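Local coordinates for protein probable 3-hydroxyisobutyrate dehydrogenase (Pseudomonas aeruginosa, PDB 3OBB) that oxidises L-serine and methyl-L-serine with NAD as cofactor and is possibly involved in serine catabolism, at residues A205-M208 with R209-G213. Numbering follows the deposited sequence.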
ATOM      1  N   ALA A 205      14.054  20.481   0.461  1.00 30.68           N
ATOM      2  CA  ALA A 205      14.533  19.896  -0.791  1.00 30.67           C
ATOM      3  C   ALA A 205      16.055  19.769  -0.806  1.00 31.71           C
ATOM      4  O   ALA A 205      16.591  18.720  -1.169  1.00 30.07           O
ATOM      5  CB  ALA A 205      14.050  20.721  -2.028  1.00 30.51           C
ATOM      6  N   GLU A 206      16.758  20.836  -0.406  1.00 33.75           N
ATOM      7  CA  GLU A 206      18.223  20.814  -0.454  1.00 34.87           C
ATOM      8  C   GLU A 206      18.764  19.769   0.541  1.00 33.93           C
ATOM      9  O   GLU A 206      19.687  19.005   0.219  1.00 33.19           O
ATOM     10  CB  GLU A 206      18.845  22.213  -0.221  1.00 36.21           C
ATOM     11  CG  GLU A 206      20.400  22.170  -0.228  1.00 39.00           C
ATOM     12  CD  GLU A 206      21.139  23.380   0.401  1.00 41.67           C
ATOM     13  OE1 GLU A 206      20.472  24.305   0.948  1.00 47.20           O
ATOM     14  OE2 GLU A 206      22.408  23.374   0.359  1.00 42.54           O
ATOM     15  N   ILE A 207      18.186  19.733   1.745  1.00 33.41           N
ATOM     16  CA  ILE A 207      18.656  18.810   2.796  1.00 32.93           C
ATOM     17  C   ILE A 207      18.547  17.359   2.334  1.00 31.92           C
ATOM     18  O   ILE A 207      19.513  16.598   2.400  1.00 30.95           O
ATOM     19  CB  ILE A 207      17.898  19.046   4.133  1.00 33.34           C
ATOM     20  CG1 ILE A 207      18.402  20.318   4.811  1.00 33.41           C
ATOM     21  CG2 ILE A 207      18.071  17.899   5.099  1.00 32.62           C
ATOM     22  CD1 ILE A 207      17.418  20.921   5.806  1.00 32.43           C
HETATM   23  N   MSE A 208      17.379  16.999   1.804  1.00 31.29           N
HETATM   24  CA  MSE A 208      17.122  15.617   1.402  1.00 31.16           C
HETATM   25  C   MSE A 208      17.929  15.254   0.184  1.00 31.48           C
HETATM   26  O   MSE A 208      18.461  14.134   0.121  1.00 30.61           O
HETATM   27  CB  MSE A 208      15.634  15.352   1.179  1.00 30.51           C
HETATM   28  CG  MSE A 208      14.811  15.496   2.436  1.00 28.89           C
HETATM   29 SE   MSE A 208      13.039  14.758   2.278  0.80 32.51          SE
HETATM   30  CE  MSE A 208      12.416  15.831   0.740  1.00 30.82           C
ATOM     31  N   ARG A 209      18.053  16.194  -0.765  1.00 32.14           N
ATOM     32  CA  ARG A 209      18.801  15.953  -2.010  1.00 32.27           C
ATOM     33  C   ARG A 209      20.238  15.598  -1.692  1.00 32.97           C
ATOM     34  O   ARG A 209      20.863  14.747  -2.361  1.00 33.78           O
ATOM     35  CB  ARG A 209      18.765  17.171  -2.968  1.00 32.46           C
ATOM     36  CG  ARG A 209      19.789  17.049  -4.117  1.00 33.03           C
ATOM     37  CD  ARG A 209      19.797  18.233  -5.106  1.00 33.68           C
ATOM     38  NE  ARG A 209      20.071  19.489  -4.415  1.00 35.60           N
ATOM     39  CZ  ARG A 209      21.286  19.956  -4.155  1.00 39.83           C
ATOM     40  NH1 ARG A 209      22.352  19.276  -4.594  1.00 37.68           N
ATOM     41  NH2 ARG A 209      21.423  21.128  -3.472  1.00 38.29           N
ATOM     42  N   ARG A 210      20.765  16.247  -0.657  1.00 33.42           N
ATOM     43  CA  ARG A 210      22.173  16.106  -0.299  1.00 33.68           C
ATOM     44  C   ARG A 210      22.415  15.020   0.770  1.00 33.61           C
ATOM     45  O   ARG A 210      23.553  14.814   1.203  1.00 33.24           O
ATOM     46  CB  ARG A 210      22.706  17.435   0.222  1.00 34.92           C
ATOM     47  CG  ARG A 210      22.878  18.537  -0.805  1.00 35.46           C
ATOM     48  CD  ARG A 210      24.280  19.099  -0.540  1.00 41.17           C
ATOM     49  NE  ARG A 210      24.205  20.461  -0.109  1.00 44.15           N
ATOM     50  CZ  ARG A 210      25.232  21.198   0.303  1.00 45.68           C
ATOM     51  NH1 ARG A 210      26.466  20.698   0.395  1.00 44.84           N
ATOM     52  NH2 ARG A 210      24.999  22.463   0.637  1.00 46.15           N
ATOM     53  N   SER A 211      21.350  14.329   1.166  1.00 32.53           N
ATOM     54  CA  SER A 211      21.424  13.330   2.217  1.00 33.31           C
ATOM     55  C   SER A 211      20.924  11.954   1.754  1.00 32.45           C
ATOM     56  O   SER A 211      20.793  11.704   0.543  1.00 32.23           O
ATOM     57  CB  SER A 211      20.699  13.821   3.477  1.00 33.13           C
ATOM     58  OG  SER A 211      21.176  15.111   3.822  1.00 35.80           O
ATOM     59  N   SER A 212      20.669  11.061   2.709  1.00 31.82           N
ATOM     60  CA  SER A 212      20.291   9.667   2.375  1.00 31.21           C
ATOM     61  C   SER A 212      18.902   9.558   1.704  1.00 30.22           C
ATOM     62  O   SER A 212      18.594   8.548   1.111  1.00 30.56           O
ATOM     63  CB  SER A 212      20.404   8.770   3.607  1.00 30.27           C
ATOM     64  OG  SER A 212      19.571   9.274   4.632  1.00 29.99           O
ATOM     65  N   GLY A 213      18.102  10.623   1.751  1.00 30.62           N
ATOM     66  CA  GLY A 213      16.871  10.683   0.968  1.00 29.70           C
ATOM     67  C   GLY A 213      17.111  11.064  -0.482  1.00 29.77           C
ATOM     68  O   GLY A 213      16.162  11.080  -1.289  1.00 30.09           O
TER
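Arg-209 N reaches back to Ala-205 O at 2.9 Å, the next-to-last i to i+4 backbone bond at the C-terminal end of helix 201-209, and the residues that follow illustrate how a helix C-terminus ends, backbone bonds shortening while a serine hydroxyl takes one carbonyl. The guanidinium of Arg-209, folded back by the bend at chi3 (58°), crosses the side chain of Glu-206, with NH2 3.6 Å from CG; the carboxylate and guanidinium planes are almost parallel, yet their charged atoms do not touch. CG of Arg-210 lies over one face of this guanidinium, toward its rim.

Arg-210 N bonds chiefly to Glu-206 O, the last i to i+4 backbone bond here, and weakly to Ile-207 O, a bifurcated bond whose i to i+3 branch is the weak one. Its side chain runs alongside that of Glu-206, both pointing the same way, and completes an i to i+4 salt bridge: NH2 meets OE2 at 2.8 Å in a nearly straight bond (175°). OE2 lies in the guanidinium plane of Arg-210, and NH2 comes to it nearly along the C-O axis, while NE adds a weak hydrogen bond to the same oxygen. Glu-206 owes this reach to an extended chain with CG opposite the backbone N (chi1 178°), and it also packs against Phe-161 of the second subunit.

At Ser-211 the hydroxyl replaces the amide as partner of Ile-207 O: OG donates to it at 2.6 Å, whereas N goes to Met-208 O, entering from above the carbonyl plane. Beyond, Ser-212 OG and Gly-213 N both bond to Asn-176 of the second subunit, so the chain leaving the helix is held at the interface between this subunit's C-terminal helical domain and the second subunit. Gly-213 finally curls back over the helix end, its C lying 3.4 Å from Met-208 O.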